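Local coordinates for phosphoenolpyruvate--protein phosphotransferase (Escherichia coli, PDB 5T12) that probably passes phosphoryl groups from phosphoenolpyruvate to the carrier protein NPr in the nitrogen phosphotransferase system, the chain here being the enzyme's N-terminal phosphotransfer domain, at residues Y76-L80 against D128-L132; R1-L5 against G222-V226; A7-A12 against V192-P198; L24-V28 against K104-E108. The protein carries 1 engineered substitution. One frame throughout, in Å; residues are numbered along the deposited sequence.

Contact 1 (Y76-L80 against D128-L132); sequences YSHLL and DLRAL
Two obliquely crossing helices can still be joined if large side chains from both fill the gap. Residues 76-80 and 128-132 are helical, with backbone bonds from L80 N to Y76 O and from L132 N to D128 O, each 2.9 Å. Their axes approach to 12.1 Å and cross at -58°; the nearest CA atoms, those of Y76 and L132, are 8.3 Å apart. D128 comes first, its chi1 m and its OD2 accepting a hydrogen bond of 2.8 Å from Y76 OH, near the plane of the tyrosine ring; Y76 is also m at chi1. L129 (m, m) follows, its CD1 lying 4.1 Å from CD2 of L79, a t, p rotamer. This is helix-helix packing in the all-helical part of the Enzyme I N-terminal domain, between helices 68-80 and 126-140, with F54 of helix 36-61 touching Y76, L80 and L132. One turn after D128, L132 points toward the opposing helix, with chi1 at -95°, between wells, and chi2 p. Its CD1 lies over one face of the Y76 ring, 3.9 Å from Y76 CD2, while L132 CD2 is 4.1 Å from L79 CD2 and 4.2 Å from CG of L80 (m, t).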
loop_
_atom_site.group_PDB
_atom_site.type_symbol
_atom_site.label_atom_id
_atom_site.label_comp_id
_atom_site.label_asym_id
_atom_site.label_seq_id
_atom_site.Cartn_x
_atom_site.Cartn_y
_atom_site.Cartn_z
ATOM N N TYR A 76 11.470 8.953 -7.168
ATOM C CA TYR A 76 10.217 9.471 -6.629
ATOM C C TYR A 76 10.441 10.302 -5.373
ATOM O O TYR A 76 9.648 11.206 -5.082
ATOM C CB TYR A 76 9.249 8.322 -6.350
ATOM C CG TYR A 76 8.660 7.728 -7.608
ATOM C CD1 TYR A 76 8.577 8.477 -8.774
ATOM C CD2 TYR A 76 8.190 6.422 -7.633
ATOM C CE1 TYR A 76 8.043 7.946 -9.928
ATOM C CE2 TYR A 76 7.652 5.881 -8.785
ATOM C CZ TYR A 76 7.581 6.648 -9.930
ATOM O OH TYR A 76 7.049 6.121 -11.084
ATOM N N SER A 77 11.505 10.018 -4.619
ATOM C CA SER A 77 11.849 10.872 -3.488
ATOM C C SER A 77 12.280 12.258 -3.951
ATOM O O SER A 77 12.059 13.245 -3.242
ATOM C CB SER A 77 12.946 10.220 -2.648
ATOM O OG SER A 77 14.110 9.982 -3.421
ATOM N N HIS A 78 12.892 12.349 -5.135
ATOM C CA HIS A 78 13.244 13.647 -5.699
ATOM C C HIS A 78 12.024 14.350 -6.279
ATOM O O HIS A 78 11.900 15.574 -6.169
ATOM C CB HIS A 78 14.325 13.481 -6.767
ATOM C CG HIS A 78 15.651 13.047 -6.223
ATOM N ND1 HIS A 78 16.490 12.189 -6.900
ATOM C CD2 HIS A 78 16.285 13.359 -5.067
ATOM C CE1 HIS A 78 17.581 11.987 -6.184
ATOM N NE2 HIS A 78 17.482 12.685 -5.067
ATOM N N LEU A 79 11.119 13.592 -6.906
ATOM C CA LEU A 79 9.872 14.177 -7.389
ATOM C C LEU A 79 9.035 14.710 -6.233
ATOM O O LEU A 79 8.374 15.748 -6.360
ATOM C CB LEU A 79 9.083 13.140 -8.189
ATOM C CG LEU A 79 7.700 13.546 -8.706
ATOM C CD1 LEU A 79 7.813 14.655 -9.743
ATOM C CD2 LEU A 79 6.962 12.344 -9.277
ATOM N N LEU A 80 9.060 14.017 -5.092
ATOM C CA LEU A 80 8.275 14.451 -3.941
ATOM C C LEU A 80 8.863 15.695 -3.286
ATOM O O LEU A 80 8.136 16.447 -2.628
ATOM C CB LEU A 80 8.169 13.315 -2.922
ATOM C CG LEU A 80 7.134 12.234 -3.235
ATOM C CD1 LEU A 80 7.286 11.046 -2.296
ATOM C CD2 LEU A 80 5.732 12.813 -3.147
ATOM N N ASP A 128 1.723 4.828 -10.896
ATOM C CA ASP A 128 2.643 5.201 -9.827
ATOM C C ASP A 128 2.289 6.562 -9.247
ATOM O O ASP A 128 2.389 6.775 -8.033
ATOM C CB ASP A 128 4.082 5.205 -10.344
ATOM C CG ASP A 128 4.542 3.838 -10.798
ATOM O OD1 ASP A 128 3.680 3.004 -11.145
ATOM O OD2 ASP A 128 5.768 3.599 -10.811
ATOM N N LEU A 129 1.879 7.500 -10.104
ATOM C CA LEU A 129 1.523 8.833 -9.630
ATOM C C LEU A 129 0.319 8.783 -8.699
ATOM O O LEU A 129 0.277 9.497 -7.690
ATOM C CB LEU A 129 1.249 9.758 -10.816
ATOM C CG LEU A 129 2.445 10.508 -11.410
ATOM C CD1 LEU A 129 3.104 11.379 -10.351
ATOM C CD2 LEU A 129 3.458 9.554 -12.031
ATOM N N ARG A 130 -0.669 7.943 -9.017
ATOM C CA ARG A 130 -1.812 7.788 -8.125
ATOM C C ARG A 130 -1.390 7.164 -6.802
ATOM O O ARG A 130 -1.922 7.515 -5.743
ATOM C CB ARG A 130 -2.897 6.947 -8.797
ATOM C CG ARG A 130 -3.407 7.532 -10.102
ATOM C CD ARG A 130 -4.684 6.848 -10.564
ATOM N NE ARG A 130 -5.134 7.369 -11.851
ATOM C CZ ARG A 130 -5.845 8.483 -11.999
ATOM N NH1 ARG A 130 -6.188 9.199 -10.938
ATOM N NH2 ARG A 130 -6.210 8.883 -13.210
ATOM N N ALA A 131 -0.426 6.239 -6.844
ATOM C CA ALA A 131 0.089 5.647 -5.614
ATOM C C ALA A 131 0.781 6.693 -4.749
ATOM O O ALA A 131 0.605 6.712 -3.525
ATOM C CB ALA A 131 1.046 4.502 -5.942
ATOM N N LEU A 132 1.577 7.569 -5.369
ATOM C CA LEU A 132 2.205 8.653 -4.619
ATOM C C LEU A 132 1.159 9.583 -4.022
ATOM O O LEU A 132 1.318 10.069 -2.895
ATOM C CB LEU A 132 3.164 9.434 -5.519
ATOM C CG LEU A 132 4.642 9.032 -5.488
ATOM C CD1 LEU A 132 4.837 7.596 -5.952
ATOM C CD2 LEU A 132 5.476 9.987 -6.330
#

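Contact 2 (R1-L5 against G222-V226)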
loop_
_atom_site.group_PDB
_atom_site.type_symbol
_atom_site.label_atom_id
_atom_site.label_comp_id
_atom_site.label_asym_id
_atom_site.label_seq_id
_atom_site.Cartn_x
_atom_site.Cartn_y
_atom_site.Cartn_z
ATOM N N ARG A 1 -6.536 -25.014 5.328
ATOM C CA ARG A 1 -5.452 -25.329 4.404
ATOM C C ARG A 1 -5.855 -25.052 2.961
ATOM O O ARG A 1 -6.445 -25.907 2.299
ATOM C CB ARG A 1 -5.027 -26.790 4.557
ATOM C CG ARG A 1 -4.601 -27.151 5.966
ATOM C CD ARG A 1 -3.994 -28.539 6.045
ATOM N NE ARG A 1 -3.432 -28.788 7.369
ATOM C CZ ARG A 1 -2.991 -29.969 7.787
ATOM N NH1 ARG A 1 -2.496 -30.098 9.010
ATOM N NH2 ARG A 1 -3.048 -31.024 6.985
ATOM N N ILE A 2 -5.537 -23.856 2.475
ATOM C CA ILE A 2 -5.816 -23.464 1.098
ATOM C C ILE A 2 -4.498 -23.448 0.336
ATOM O O ILE A 2 -3.581 -22.689 0.676
ATOM C CB ILE A 2 -6.516 -22.099 1.013
ATOM C CG1 ILE A 2 -7.999 -22.218 1.381
ATOM C CG2 ILE A 2 -6.379 -21.529 -0.390
ATOM C CD1 ILE A 2 -8.278 -22.325 2.867
ATOM N N ARG A 3 -4.405 -24.292 -0.687
ATOM C CA ARG A 3 -3.241 -24.300 -1.561
ATOM C C ARG A 3 -3.229 -23.047 -2.427
ATOM O O ARG A 3 -4.276 -22.590 -2.895
ATOM C CB ARG A 3 -3.257 -25.550 -2.437
ATOM C CG ARG A 3 -2.080 -25.683 -3.376
ATOM C CD ARG A 3 -2.203 -26.949 -4.200
ATOM N NE ARG A 3 -2.443 -28.113 -3.353
ATOM C CZ ARG A 3 -2.571 -29.355 -3.806
ATOM N NH1 ARG A 3 -2.787 -30.352 -2.960
ATOM N NH2 ARG A 3 -2.481 -29.601 -5.107
ATOM N N ALA A 4 -2.041 -22.491 -2.645
ATOM C CA ALA A 4 -1.929 -21.220 -3.353
ATOM C C ALA A 4 -0.485 -21.021 -3.803
ATOM O O ALA A 4 0.371 -21.893 -3.623
ATOM C CB ALA A 4 -2.405 -20.066 -2.475
ATOM N N LEU A 5 -0.218 -19.833 -4.390
ATOM C CA LEU A 5 1.020 -19.491 -5.086
ATOM C C LEU A 5 1.927 -18.651 -4.197
ATOM O O LEU A 5 1.503 -17.582 -3.728
ATOM C CB LEU A 5 0.706 -18.729 -6.373
ATOM C CG LEU A 5 1.682 -18.782 -7.555
ATOM C CD1 LEU A 5 1.017 -18.219 -8.802
ATOM C CD2 LEU A 5 2.982 -18.038 -7.269
ATOM N N GLY A 222 3.581 -21.557 -0.184
ATOM C CA GLY A 222 2.312 -21.206 -0.791
ATOM C C GLY A 222 1.129 -21.828 -0.077
ATOM O O GLY A 222 0.245 -22.411 -0.712
ATOM N N GLU A 223 1.105 -21.709 1.247
ATOM C CA GLU A 223 0.050 -22.269 2.074
ATOM C C GLU A 223 -0.635 -21.163 2.864
ATOM O O GLU A 223 0.001 -20.190 3.282
ATOM C CB GLU A 223 0.604 -23.318 3.045
ATOM C CG GLU A 223 1.404 -24.424 2.385
ATOM C CD GLU A 223 2.153 -25.270 3.393
ATOM O OE1 GLU A 223 2.127 -24.924 4.593
ATOM O OE2 GLU A 223 2.770 -26.278 2.989
ATOM N N LEU A 224 -1.943 -21.318 3.062
ATOM C CA LEU A 224 -2.713 -20.450 3.943
ATOM C C LEU A 224 -3.525 -21.315 4.892
ATOM O O LEU A 224 -4.206 -22.248 4.456
ATOM C CB LEU A 224 -3.648 -19.517 3.164
ATOM C CG LEU A 224 -4.505 -18.632 4.077
ATOM C CD1 LEU A 224 -3.670 -17.539 4.727
ATOM C CD2 LEU A 224 -5.675 -18.029 3.340
ATOM N N LEU A 225 -3.456 -21.004 6.182
ATOM C CA LEU A 225 -4.151 -21.759 7.216
ATOM C C LEU A 225 -5.227 -20.877 7.835
ATOM O O LEU A 225 -4.923 -19.807 8.372
ATOM C CB LEU A 225 -3.174 -22.247 8.284
ATOM C CG LEU A 225 -2.084 -23.197 7.788
ATOM C CD1 LEU A 225 -1.187 -23.630 8.933
ATOM C CD2 LEU A 225 -2.703 -24.402 7.106
ATOM N N VAL A 226 -6.475 -21.328 7.766
ATOM C CA VAL A 226 -7.604 -20.597 8.331
ATOM C C VAL A 226 -7.958 -21.222 9.674
ATOM O O VAL A 226 -8.243 -22.424 9.746
ATOM C CB VAL A 226 -8.812 -20.610 7.380
ATOM C CG1 VAL A 226 -9.889 -19.669 7.881
ATOM C CG2 VAL A 226 -8.381 -20.239 5.967
#
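I2 lays its side chain along the strand beside it, its CD1 3.7 Å from V226 CG2 and its CB 4.4 Å from L224 CB. The three apolar residues share one face of the sheet, whereas R3 and E223 point to the other. The backbone is antiparallel: I2 and L224 form a hydrogen-bonded pair, with I2 N to L224 O at 2.9 Å and L224 N to I2 O at 3.2 Å, and R3 and E223 form the next, non-hydrogen-bonded pair. Before the pairing begins, R1 CA approaches L224 O at 3.3 Å in a CA-H...O contact, and R1 CG meets L225 CD2 at 3.5 Å. Beyond R3, A4 N still bonds to G222 O at 3.0 Å. G222, with positive phi, forms a G1 beta bulge together with E223 opposite D218; a CB here would run into A4 O, so the chain can pass this close because the residue is glycine. At this outer edge of the mixed sheet in the alpha/beta part of the domain, strand 223-226 lies between strands 2-3 and 214-218, L224 and V226 rest on L210 of helix 207-210, and beyond A4 the N-terminal chain crosses over, L5 pairing through its backbone with M201.

Contact 3 (A7-A12 against V192-P198); sequences AAPGVA and VRALGIP
A short bend between two strands can be seated on the end of a helix where, as at A8, the strand offers only a methyl. A8, V11 and A12 are extended; A7 has psi near -31°. P9 and G10 link them. G10 has phi/psi 127/170, where a CB would jam against the preceding carbonyl O and clash with P198 CG; the G10 and P198 CA atoms are 4.5 Å apart. R193 (m, t, m, chi4 -93°) leaves the helix sideways, and NH1 donates a 2.8 Å hydrogen bond to A7 O. Its CG sits 3.6 Å from A8 CB, which also meets V192 CG2 (chi1 m) at 4.2 Å and I197 O at 3.2 Å. Helix 187-195 ends in a Schellman motif with G196 as C-prime: I197 N bonds to V192 O at 3.0 Å, G196 N weakly to R193 O at 3.4 Å. Strand 199-201 follows, and on neighbouring strand 5-8 of this alpha/beta part A7 and A8 both face T199, a classic beta bulge. P198, C-gamma exo, sets CG 3.5 Å from G10 C and 4.2 Å from A12 CB.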
loop_
_atom_site.group_PDB
_atom_site.type_symbol
_atom_site.label_atom_id
_atom_site.label_comp_id
_atom_site.label_asym_id
_atom_site.label_seq_id
_atom_site.Cartn_x
_atom_site.Cartn_y
_atom_site.Cartn_z
ATOM N N ALA A 7 4.253 -15.897 -3.584
ATOM C CA ALA A 7 4.683 -14.682 -4.263
ATOM C C ALA A 7 5.822 -13.966 -3.553
ATOM O O ALA A 7 6.639 -13.319 -4.216
ATOM C CB ALA A 7 3.505 -13.715 -4.418
ATOM N N ALA A 8 5.894 -14.060 -2.224
ATOM C CA ALA A 8 6.959 -13.440 -1.456
ATOM C C ALA A 8 7.217 -14.298 -0.228
ATOM O O ALA A 8 6.258 -14.704 0.446
ATOM C CB ALA A 8 6.610 -12.010 -1.037
ATOM N N PRO A 9 8.476 -14.584 0.090
ATOM C CA PRO A 9 8.768 -15.520 1.180
ATOM C C PRO A 9 8.439 -14.930 2.541
ATOM O O PRO A 9 8.266 -13.722 2.711
ATOM C CB PRO A 9 10.273 -15.771 1.034
ATOM C CG PRO A 9 10.792 -14.521 0.399
ATOM C CD PRO A 9 9.703 -14.053 -0.532
ATOM N N GLY A 10 8.356 -15.820 3.526
ATOM C CA GLY A 10 8.091 -15.446 4.897
ATOM C C GLY A 10 6.931 -16.212 5.486
ATOM O O GLY A 10 6.198 -16.935 4.793
ATOM N N VAL A 11 6.771 -16.063 6.797
ATOM C CA VAL A 11 5.669 -16.644 7.551
ATOM C C VAL A 11 5.093 -15.564 8.455
ATOM O O VAL A 11 5.837 -14.752 9.018
ATOM C CB VAL A 11 6.114 -17.869 8.382
ATOM C CG1 VAL A 11 4.929 -18.488 9.114
ATOM C CG2 VAL A 11 6.790 -18.906 7.498
ATOM N N ALA A 12 3.769 -15.545 8.585
ATOM C CA ALA A 12 3.101 -14.579 9.443
ATOM C C ALA A 12 1.781 -15.163 9.923
ATOM O O ALA A 12 1.157 -15.974 9.234
ATOM C CB ALA A 12 2.857 -13.250 8.719
ATOM N N VAL A 192 6.102 -6.089 -2.496
ATOM C CA VAL A 192 6.029 -6.856 -1.256
ATOM C C VAL A 192 7.293 -7.683 -1.054
ATOM O O VAL A 192 7.727 -7.894 0.085
ATOM C CB VAL A 192 4.765 -7.739 -1.228
ATOM C CG1 VAL A 192 3.518 -6.878 -1.098
ATOM C CG2 VAL A 192 4.685 -8.611 -2.467
ATOM N N ARG A 193 7.906 -8.164 -2.139
ATOM C CA ARG A 193 9.190 -8.843 -2.011
ATOM C C ARG A 193 10.275 -7.879 -1.553
ATOM O O ARG A 193 11.134 -8.242 -0.741
ATOM C CB ARG A 193 9.579 -9.499 -3.336
ATOM C CG ARG A 193 8.816 -10.775 -3.651
ATOM C CD ARG A 193 9.416 -11.501 -4.846
ATOM N NE ARG A 193 9.175 -10.795 -6.100
ATOM C CZ ARG A 193 8.146 -11.038 -6.905
ATOM N NH1 ARG A 193 7.260 -11.971 -6.584
ATOM N NH2 ARG A 193 8.001 -10.350 -8.029
ATOM N N ALA A 194 10.245 -6.643 -2.058
ATOM C CA ALA A 194 11.210 -5.641 -1.626
ATOM C C ALA A 194 11.015 -5.264 -0.164
ATOM O O ALA A 194 11.994 -4.998 0.543
ATOM C CB ALA A 194 11.110 -4.398 -2.512
ATOM N N LEU A 195 9.769 -5.240 0.305
ATOM C CA LEU A 195 9.458 -4.882 1.681
ATOM C C LEU A 195 9.558 -6.059 2.644
ATOM O O LEU A 195 9.500 -5.847 3.861
ATOM C CB LEU A 195 8.054 -4.276 1.761
ATOM C CG LEU A 195 7.864 -2.928 1.061
ATOM C CD1 LEU A 195 6.388 -2.597 0.919
ATOM C CD2 LEU A 195 8.589 -1.828 1.820
ATOM N N GLY A 196 9.705 -7.280 2.139
ATOM C CA GLY A 196 9.828 -8.436 3.007
ATOM C C GLY A 196 8.534 -8.871 3.656
ATOM O O GLY A 196 8.547 -9.335 4.800
ATOM N N ILE A 197 7.416 -8.742 2.954
ATOM C CA ILE A 197 6.100 -9.110 3.474
ATOM C C ILE A 197 5.734 -10.460 2.914
ATOM O O ILE A 197 5.721 -10.633 1.679
ATOM C CB ILE A 197 5.041 -8.055 3.112
ATOM C CG1 ILE A 197 5.502 -6.655 3.513
ATOM C CG2 ILE A 197 3.714 -8.395 3.772
ATOM C CD1 ILE A 197 4.525 -5.563 3.130
ATOM N N PRO A 198 5.435 -11.468 3.740
ATOM C CA PRO A 198 4.944 -12.745 3.220
ATOM C C PRO A 198 3.658 -12.539 2.431
ATOM O O PRO A 198 2.724 -11.881 2.893
ATOM C CB PRO A 198 4.709 -13.581 4.481
ATOM C CG PRO A 198 5.581 -12.953 5.521
ATOM C CD PRO A 198 5.605 -11.491 5.205
#

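Contact 4 (L24-V28 against K104-E108)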
loop_
_atom_site.group_PDB
_atom_site.type_symbol
_atom_site.label_atom_id
_atom_site.label_comp_id
_atom_site.label_asym_id
_atom_site.label_seq_id
_atom_site.Cartn_x
_atom_site.Cartn_y
_atom_site.Cartn_z
ATOM N N LEU A 24 -8.419 6.084 -0.965
ATOM C CA LEU A 24 -8.405 7.418 -0.372
ATOM C C LEU A 24 -8.573 8.507 -1.422
ATOM O O LEU A 24 -9.160 9.556 -1.136
ATOM C CB LEU A 24 -7.107 7.626 0.411
ATOM C CG LEU A 24 -7.100 7.308 1.911
ATOM C CD1 LEU A 24 -7.856 6.024 2.227
ATOM C CD2 LEU A 24 -5.670 7.218 2.420
ATOM N N MET A 25 -8.073 8.279 -2.639
ATOM C CA MET A 25 -8.210 9.277 -3.695
ATOM C C MET A 25 -9.669 9.473 -4.091
ATOM O O MET A 25 -10.112 10.608 -4.302
ATOM C CB MET A 25 -7.375 8.872 -4.910
ATOM C CG MET A 25 -5.875 9.014 -4.711
ATOM S SD MET A 25 -5.338 10.735 -4.706
ATOM C CE MET A 25 -5.795 11.227 -6.363
ATOM N N GLU A 26 -10.434 8.385 -4.186
ATOM C CA GLU A 26 -11.809 8.463 -4.661
ATOM C C GLU A 26 -12.790 8.941 -3.599
ATOM O O GLU A 26 -13.943 9.233 -3.938
ATOM C CB GLU A 26 -12.264 7.102 -5.195
ATOM C CG GLU A 26 -11.482 6.615 -6.405
ATOM C CD GLU A 26 -12.119 5.406 -7.062
ATOM O OE1 GLU A 26 -13.336 5.200 -6.875
ATOM O OE2 GLU A 26 -11.403 4.660 -7.762
ATOM N N GLN A 27 -12.378 9.027 -2.335
ATOM C CA GLN A 27 -13.249 9.527 -1.278
ATOM C C GLN A 27 -12.854 10.920 -0.804
ATOM O O GLN A 27 -13.360 11.382 0.224
ATOM C CB GLN A 27 -13.280 8.547 -0.099
ATOM C CG GLN A 27 -11.972 8.383 0.652
ATOM C CD GLN A 27 -12.024 7.229 1.637
ATOM O OE1 GLN A 27 -12.550 6.160 1.328
ATOM N NE2 GLN A 27 -11.488 7.444 2.833
ATOM N N VAL A 28 -11.967 11.598 -1.525
ATOM C CA VAL A 28 -11.685 13.009 -1.293
ATOM C C VAL A 28 -12.684 13.830 -2.094
ATOM O O VAL A 28 -12.930 13.547 -3.272
ATOM C CB VAL A 28 -10.240 13.360 -1.686
ATOM C CG1 VAL A 28 -10.043 14.870 -1.710
ATOM C CG2 VAL A 28 -9.257 12.717 -0.728
ATOM N N LYS A 104 -5.506 15.639 -4.557
ATOM C CA LYS A 104 -6.316 14.922 -5.538
ATOM C C LYS A 104 -6.315 15.636 -6.882
ATOM O O LYS A 104 -6.257 14.991 -7.936
ATOM C CB LYS A 104 -7.745 14.756 -5.020
ATOM C CG LYS A 104 -8.674 14.037 -5.985
ATOM C CD LYS A 104 -10.049 13.815 -5.379
ATOM C CE LYS A 104 -10.944 13.018 -6.314
ATOM N NZ LYS A 104 -12.238 12.654 -5.675
ATOM N N THR A 105 -6.366 16.969 -6.867
ATOM C CA THR A 105 -6.404 17.727 -8.114
ATOM C C THR A 105 -5.098 17.584 -8.888
ATOM O O THR A 105 -5.107 17.297 -10.090
ATOM C CB THR A 105 -6.696 19.199 -7.823
ATOM O OG1 THR A 105 -7.948 19.315 -7.135
ATOM C CG2 THR A 105 -6.759 19.996 -9.118
ATOM N N VAL A 106 -3.964 17.773 -8.211
ATOM C CA VAL A 106 -2.676 17.758 -8.898
ATOM C C VAL A 106 -2.350 16.358 -9.406
ATOM O O VAL A 106 -1.942 16.179 -10.559
ATOM C CB VAL A 106 -1.569 18.296 -7.973
ATOM C CG1 VAL A 106 -0.199 18.045 -8.582
ATOM C CG2 VAL A 106 -1.775 19.780 -7.714
ATOM N N ILE A 107 -2.530 15.344 -8.556
ATOM C CA ILE A 107 -2.122 13.987 -8.918
ATOM C C ILE A 107 -2.943 13.476 -10.096
ATOM O O ILE A 107 -2.400 12.919 -11.058
ATOM C CB ILE A 107 -2.224 13.048 -7.700
ATOM C CG1 ILE A 107 -0.904 13.028 -6.920
ATOM C CG2 ILE A 107 -2.590 11.634 -8.130
ATOM C CD1 ILE A 107 -0.588 14.311 -6.181
ATOM N N GLU A 108 -4.264 13.670 -10.048
ATOM C CA GLU A 108 -5.116 13.180 -11.129
ATOM C C GLU A 108 -4.862 13.941 -12.424
ATOM O O GLU A 108 -4.928 13.359 -13.513
ATOM C CB GLU A 108 -6.587 13.274 -10.728
ATOM C CG GLU A 108 -6.967 12.356 -9.577
ATOM C CD GLU A 108 -8.467 12.218 -9.401
ATOM O OE1 GLU A 108 -8.891 11.424 -8.534
ATOM O OE2 GLU A 108 -9.222 12.897 -10.127
#
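A type I beta turn from M25 to V28, docked on helix 99-115 in the helical part of the domain, illustrates how a lysine can serve the carbonyls at the two ends of a turn. K104 is t at all four chi angles, and at full stretch its NZ donates a hydrogen bond of 2.7 Å to V28 O and a weak one of 3.3 Å to M25 O. The bond within the turn, V28 N to M25 O at 3.5 Å, is itself weak, so M25 O accepts two weak hydrogen bonds; Q27 N to L24 O, also 3.5 Å, is weak too. The M25 amide is satisfied from elsewhere, by Q134 OE1 of helix 126-140. On the helix side, K104 O accepts E108 N at 3.2 Å, and T105 OG1 bonds back to W101 O. The aliphatic part of the lysine also packs: its CD lies 3.7 Å from V28 CB. M25, m at all three chi angles, brings its CE to 3.7 Å from I107 CG2 and 3.6 Å from E108 CG.

In the fold
The four contacts divide between the two parts of the domain. Contacts 1 and 4 belong to the helical part, their centres 14 Å apart, and they touch: R130 NH1 of helix 126-140 comes within 3.5 Å of E108 CG on helix 99-115. Contacts 2 and 3 lie about the same mixed sheet, on consecutive pieces of the N-terminal chain. Contact 2 is at the surface, while the other three are partly buried. Chemistry follows place: antiparallel backbone pairing, ending at a bulge, at the sheet edge; an arginine-to-carbonyl bond beside close alanine and proline packing where helix meets strands; leucines with one tyrosine-aspartate bond between helices; and a lysine gathering carbonyls where a loop meets a helix.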